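Sulfur oxidation protein soxB (Thermus thermophilus, PDB 2WDD) hydrolyses the sulfur-sulfur bond of cysteine S-thiosulfonates in the Sox sulfur oxidation pathway, probably with the help of its two bound manganese ions. Local coordinates at residues R150-L154 and V155-H159; I189-L193 and F194-L198. All coordinates share one frame; numbering follows the deposited sequence. Where two conformers were deposited one is given.

Contact 1 (R150-L154 and V155-H159); sequences RWQNL and VGVDH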
loop_
_atom_site.group_PDB
_atom_site.type_symbol
_atom_site.label_atom_id
_atom_site.label_comp_id
_atom_site.label_asym_id
_atom_site.label_seq_id
_atom_site.Cartn_x
_atom_site.Cartn_y
_atom_site.Cartn_z
ATOM N N ARG A 150 14.863 10.045 8.899
ATOM C CA ARG A 150 15.502 10.144 10.208
ATOM C C ARG A 150 14.996 9.045 11.127
ATOM O O ARG A 150 15.757 8.489 11.916
ATOM C CB ARG A 150 15.312 11.530 10.830
ATOM C CG ARG A 150 16.093 12.609 10.089
ATOM C CD ARG A 150 16.172 13.932 10.845
ATOM N NE ARG A 150 16.944 14.922 10.090
ATOM C CZ ARG A 150 18.275 14.967 10.045
ATOM N NH1 ARG A 150 18.997 14.100 10.740
ATOM N NH2 ARG A 150 18.888 15.886 9.311
ATOM N N TRP A 151 13.721 8.688 10.989
ATOM C CA TRP A 151 13.188 7.592 11.779
ATOM C C TRP A 151 13.815 6.258 11.354
ATOM O O TRP A 151 14.213 5.450 12.200
ATOM C CB TRP A 151 11.661 7.523 11.705
ATOM C CG TRP A 151 11.192 6.200 12.181
ATOM C CD1 TRP A 151 11.213 5.743 13.472
ATOM C CD2 TRP A 151 10.799 5.089 11.369
ATOM N NE1 TRP A 151 10.803 4.437 13.514
ATOM C CE2 TRP A 151 10.565 4.002 12.235
ATOM C CE3 TRP A 151 10.620 4.906 9.994
ATOM C CZ2 TRP A 151 10.132 2.756 11.773
ATOM C CZ3 TRP A 151 10.196 3.668 9.538
ATOM C CH2 TRP A 151 9.968 2.608 10.425
ATOM N N GLN A 152 13.939 6.027 10.046
ATOM C CA GLN A 152 14.559 4.785 9.586
ATOM C C GLN A 152 15.948 4.656 10.210
ATOM O O GLN A 152 16.376 3.566 10.601
ATOM C CB GLN A 152 14.694 4.766 8.064
ATOM C CG GLN A 152 13.410 4.491 7.289
ATOM C CD GLN A 152 13.638 4.633 5.795
ATOM O OE1 GLN A 152 14.135 5.660 5.335
ATOM N NE2 GLN A 152 13.334 3.588 5.037
ATOM N N ASN A 153 16.637 5.788 10.323
ATOM C CA ASN A 153 17.979 5.805 10.895
ATOM C C ASN A 153 17.980 5.482 12.390
ATOM O O ASN A 153 18.917 4.854 12.891
ATOM C CB ASN A 153 18.645 7.156 10.634
ATOM C CG ASN A 153 19.086 7.314 9.194
ATOM O OD1 ASN A 153 19.078 6.354 8.421
ATOM N ND2 ASN A 153 19.468 8.532 8.820
ATOM N N LEU A 154 16.941 5.909 13.106
ATOM C CA LEU A 154 16.840 5.602 14.526
ATOM C C LEU A 154 16.619 4.097 14.719
ATOM O O LEU A 154 17.229 3.475 15.588
ATOM C CB LEU A 154 15.699 6.382 15.181
ATOM C CG LEU A 154 15.912 7.881 15.364
ATOM C CD1 LEU A 154 14.626 8.551 15.832
ATOM C CD2 LEU A 154 17.047 8.121 16.360
ATOM N N VAL A 155 15.744 3.502 13.910
ATOM C CA VAL A 155 15.519 2.067 14.042
ATOM C C VAL A 155 16.715 1.264 13.526
ATOM O O VAL A 155 17.121 0.280 14.146
ATOM C CB VAL A 155 14.186 1.612 13.409
ATOM C CG1 VAL A 155 13.971 2.269 12.065
ATOM C CG2 VAL A 155 14.150 0.090 13.279
ATOM N N GLY A 156 17.309 1.718 12.425
ATOM C CA GLY A 156 18.444 1.059 11.803
ATOM C C GLY A 156 18.001 0.116 10.693
ATOM O O GLY A 156 18.052 -1.100 10.842
ATOM N N VAL A 157 17.537 0.681 9.584
ATOM C CA VAL A 157 17.069 -0.115 8.451
ATOM C C VAL A 157 18.258 -0.483 7.574
ATOM O O VAL A 157 19.019 0.394 7.163
ATOM C CB VAL A 157 16.025 0.675 7.637
ATOM C CG1 VAL A 157 15.660 -0.070 6.350
ATOM C CG2 VAL A 157 14.790 0.963 8.486
ATOM N N ASP A 158 18.441 -1.770 7.288
ATOM C CA ASP A 158 19.587 -2.195 6.487
ATOM C C ASP A 158 19.426 -1.953 4.993
ATOM O O ASP A 158 20.383 -1.587 4.309
ATOM C CB ASP A 158 19.880 -3.666 6.727
ATOM C CG ASP A 158 20.344 -3.932 8.133
ATOM O OD1 ASP A 158 21.394 -3.378 8.530
ATOM O OD2 ASP A 158 19.627 -4.627 8.869
ATOM N N HIS A 159 18.228 -2.201 4.475
ATOM C CA HIS A 159 17.963 -1.998 3.056
ATOM C C HIS A 159 16.545 -1.509 2.843
ATOM O O HIS A 159 15.659 -1.774 3.657
ATOM C CB HIS A 159 18.084 -3.308 2.280
ATOM C CG HIS A 159 19.464 -3.885 2.266
ATOM N ND1 HIS A 159 20.538 -3.224 1.705
ATOM C CD2 HIS A 159 19.936 -5.080 2.696
ATOM C CE1 HIS A 159 21.619 -3.980 1.815
ATOM N NE2 HIS A 159 21.279 -5.113 2.402
HETATM O O HOH W 1 18.925 3.064 8.569
#

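Contact 2 (I189-L193 and F194-L198); sequences IVDDL and FGDPL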
loop_
_atom_site.group_PDB
_atom_site.type_symbol
_atom_site.label_atom_id
_atom_site.label_comp_id
_atom_site.label_asym_id
_atom_site.label_seq_id
_atom_site.Cartn_x
_atom_site.Cartn_y
_atom_site.Cartn_z
ATOM N N ILE A 189 16.331 0.319 -11.669
ATOM C CA ILE A 189 16.344 1.760 -11.902
ATOM C C ILE A 189 17.621 2.058 -12.683
ATOM O O ILE A 189 18.722 1.916 -12.156
ATOM C CB ILE A 189 16.265 2.549 -10.589
ATOM C CG1 ILE A 189 14.958 2.207 -9.857
ATOM C CG2 ILE A 189 16.312 4.067 -10.857
ATOM C CD1 ILE A 189 14.863 2.762 -8.456
ATOM N N VAL A 190 17.459 2.431 -13.948
ATOM C CA VAL A 190 18.602 2.682 -14.820
ATOM C C VAL A 190 18.429 4.009 -15.534
ATOM O O VAL A 190 17.328 4.554 -15.607
ATOM C CB VAL A 190 18.778 1.530 -15.847
ATOM C CG1 VAL A 190 18.865 0.171 -15.134
ATOM C CG2 VAL A 190 17.637 1.532 -16.881
ATOM N N ASP A 191 19.517 4.516 -16.095
ATOM C CA ASP A 191 19.431 5.753 -16.852
ATOM C C ASP A 191 18.698 5.435 -18.150
ATOM O O ASP A 191 18.925 4.384 -18.755
ATOM C CB ASP A 191 20.833 6.255 -17.185
ATOM C CG ASP A 191 20.795 7.451 -18.081
ATOM O OD1 ASP A 191 20.396 8.523 -17.588
ATOM O OD2 ASP A 191 21.023 7.280 -19.296
ATOM N N ASP A 192 17.793 6.318 -18.570
ATOM C CA ASP A 192 16.979 6.047 -19.748
ATOM C C ASP A 192 17.636 6.181 -21.120
ATOM O O ASP A 192 17.044 5.827 -22.144
ATOM C CB ASP A 192 15.627 6.771 -19.676
ATOM C CG ASP A 192 15.733 8.264 -19.960
ATOM O OD1 ASP A 192 16.859 8.793 -20.086
ATOM O OD2 ASP A 192 14.669 8.915 -20.047
ATOM N N LEU A 193 18.878 6.649 -21.138
ATOM C CA LEU A 193 19.611 6.821 -22.386
ATOM C C LEU A 193 20.732 5.799 -22.550
ATOM O O LEU A 193 20.920 5.248 -23.633
ATOM C CB LEU A 193 20.176 8.238 -22.467
ATOM C CG LEU A 193 21.058 8.601 -23.663
ATOM C CD1 LEU A 193 20.264 8.451 -24.948
ATOM C CD2 LEU A 193 21.561 10.030 -23.515
ATOM N N PHE A 194 21.505 5.575 -21.489
ATOM C CA PHE A 194 22.628 4.636 -21.561
ATOM C C PHE A 194 22.298 3.269 -20.954
ATOM O O PHE A 194 22.983 2.278 -21.231
ATOM C CB PHE A 194 23.836 5.191 -20.798
ATOM C CG PHE A 194 24.512 6.357 -21.470
ATOM C CD1 PHE A 194 25.689 6.173 -22.179
ATOM C CD2 PHE A 194 24.015 7.643 -21.326
ATOM C CE1 PHE A 194 26.334 7.249 -22.765
ATOM C CE2 PHE A 194 24.658 8.729 -21.906
ATOM C CZ PHE A 194 25.814 8.528 -22.632
ATOM N N GLY A 195 21.322 3.231 -20.053
ATOM C CA GLY A 195 20.954 1.984 -19.415
ATOM C C GLY A 195 21.795 1.559 -18.220
ATOM O O GLY A 195 21.614 0.447 -17.718
ATOM N N ASP A 196 22.705 2.409 -17.750
ATOM C CA ASP A 196 23.505 2.033 -16.586
ATOM C C ASP A 196 22.660 2.084 -15.318
ATOM O O ASP A 196 21.914 3.038 -15.081
ATOM C CB ASP A 196 24.747 2.922 -16.428
ATOM C CG ASP A 196 24.427 4.406 -16.514
ATOM O OD1 ASP A 196 23.919 4.832 -17.563
ATOM O OD2 ASP A 196 24.780 5.156 -15.575
ATOM N N PRO A 197 22.757 1.042 -14.487
ATOM C CA PRO A 197 21.972 1.070 -13.251
ATOM C C PRO A 197 22.482 2.154 -12.311
ATOM O O PRO A 197 23.690 2.402 -12.218
ATOM C CB PRO A 197 22.215 -0.319 -12.647
ATOM C CG PRO A 197 22.529 -1.187 -13.835
ATOM C CD PRO A 197 23.301 -0.299 -14.775
ATOM N N LEU A 198 21.553 2.820 -11.632
ATOM C CA LEU A 198 21.903 3.892 -10.715
ATOM C C LEU A 198 22.214 3.447 -9.292
ATOM O O LEU A 198 22.861 4.173 -8.554
ATOM C CB LEU A 198 20.823 4.979 -10.733
ATOM C CG LEU A 198 20.699 5.515 -12.168
ATOM C CD1 LEU A 198 19.573 6.483 -12.316
ATOM C CD2 LEU A 198 22.017 6.129 -12.664
#

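Contact 1 (R150-L154 and V155-H159)
Trp151 has its CG anti to the backbone N (chi1 164°), which lays the indole along the helix toward the residue one turn on, Val155. There, in the conformer described, Val155 CG1 stands between the backbone N and the carbonyl carbon (chi1 43°) and reaches over one face of the ring. The methyl sits 4.1 Å from the centroid of the six-membered ring, a CH-pi contact with Val155 CG1 offset toward the rim, 3.8 Å from Trp151 CE2. Because Val155 was deposited in two conformers, this contact may hold only part of the time. Beneath the side chains, Val155 N donates to Trp151 O (3.0 Å), a regular helical bond. The next carbonyl is shared: Gln152 O accepts from Gly156 N at 2.8 Å and, less straight, from Val157 N at 3.3 Å, so one oxygen gathers both amides as the chain leaves the helix. Gly156 turns there with positive phi, where a side chain would jam against the carbonyl of Val155; hence the glycine. The turn brings Val157 back over the helix, and its CG2 packs on Gln152 CB (3.8 Å). Gln152 suits this position because its aliphatic part meets the valine while its extended amide goes on to Asp129 and Trp134. A water 3.3 Å from Asn153 OD1 and 3.0 Å from Val157 O may bridge them; Asn153 also holds Arg181 and Leu179 O. This glycine C-cap resembles a Schellman motif in its six-to-one bond and apolar contact, though Gly156 N goes to Gln152 O and not to Asn153 O, and it ends the helical part of a beta-alpha-beta crossover running from strand 124-129 to its parallel neighbour 159-160.

Contact 2 (I189-L193 and F194-L198)
Asp191 OD2 grips two successive amides of the turn ahead of it. Phe194 N, at 2.8 Å, meets Asp191 OD2 nearly along the C-O axis, whereas Leu193 N, at 2.9 Å, comes from above the carboxylate plane and closes an Asx turn. Asp191 turns its carboxylate away from its own N (chi1 174°), forward within reach of both amides. Were an alanine to stand here, the Leu193 and Phe194 amides would probably be left without their common acceptor and the turn freer to shift. Asp191 OD2 also lies in the plane of the Phe194 ring, at its edge, 3.6 Å from Phe194 CD2, and Leu193 CD2 packs against Phe194 CE2 (3.7 Å). Asp196 OD1 stands 4.2 Å from Asp191 OD2, a like-charge approach that the two amides probably ease. The backbone folds back as a hairpin-like turn closed by one antiparallel bridge, Val190 with Pro197; Gly195, whose positive phi would jam a side chain against a carbonyl, donates its N-H to Asp191 O. The bridge is a non-hydrogen-bonded pair, which suits a proline with no N-H to offer, flanked by Asp191 N to Asp196 O (3.0 Å) and Leu198 N to Ile189 O (3.0 Å). Val190 CG1 lies against Pro197 CG, and Arg242 of helix 240-252 touches both side chains. On its other edge Val190 bonds to Ser235 of strand 234-235, and Asp192, just past the strand, to Gly233.

How the contacts relate
Contact 1 is partly buried, while contact 2 lies at the surface; their centres are 27 Å apart and their nearest atoms about 12 Å, so they do not touch. They hold different elements: 150-159 leads from helix 146-155 into a six-stranded mixed sheet, whereas 189-198 lies further along the chain, between that sheet's edge strand 183-184 and strand 202-207, the edge of a second one. Both turn the chain at a glycine of positive phi. In contact 1 a backbone carbonyl gathers the amides and apolar groups of Trp151, Gln152, Val155 and Val157 pack together; in contact 2 a carboxylate does so, among exposed side chains that include a second acid.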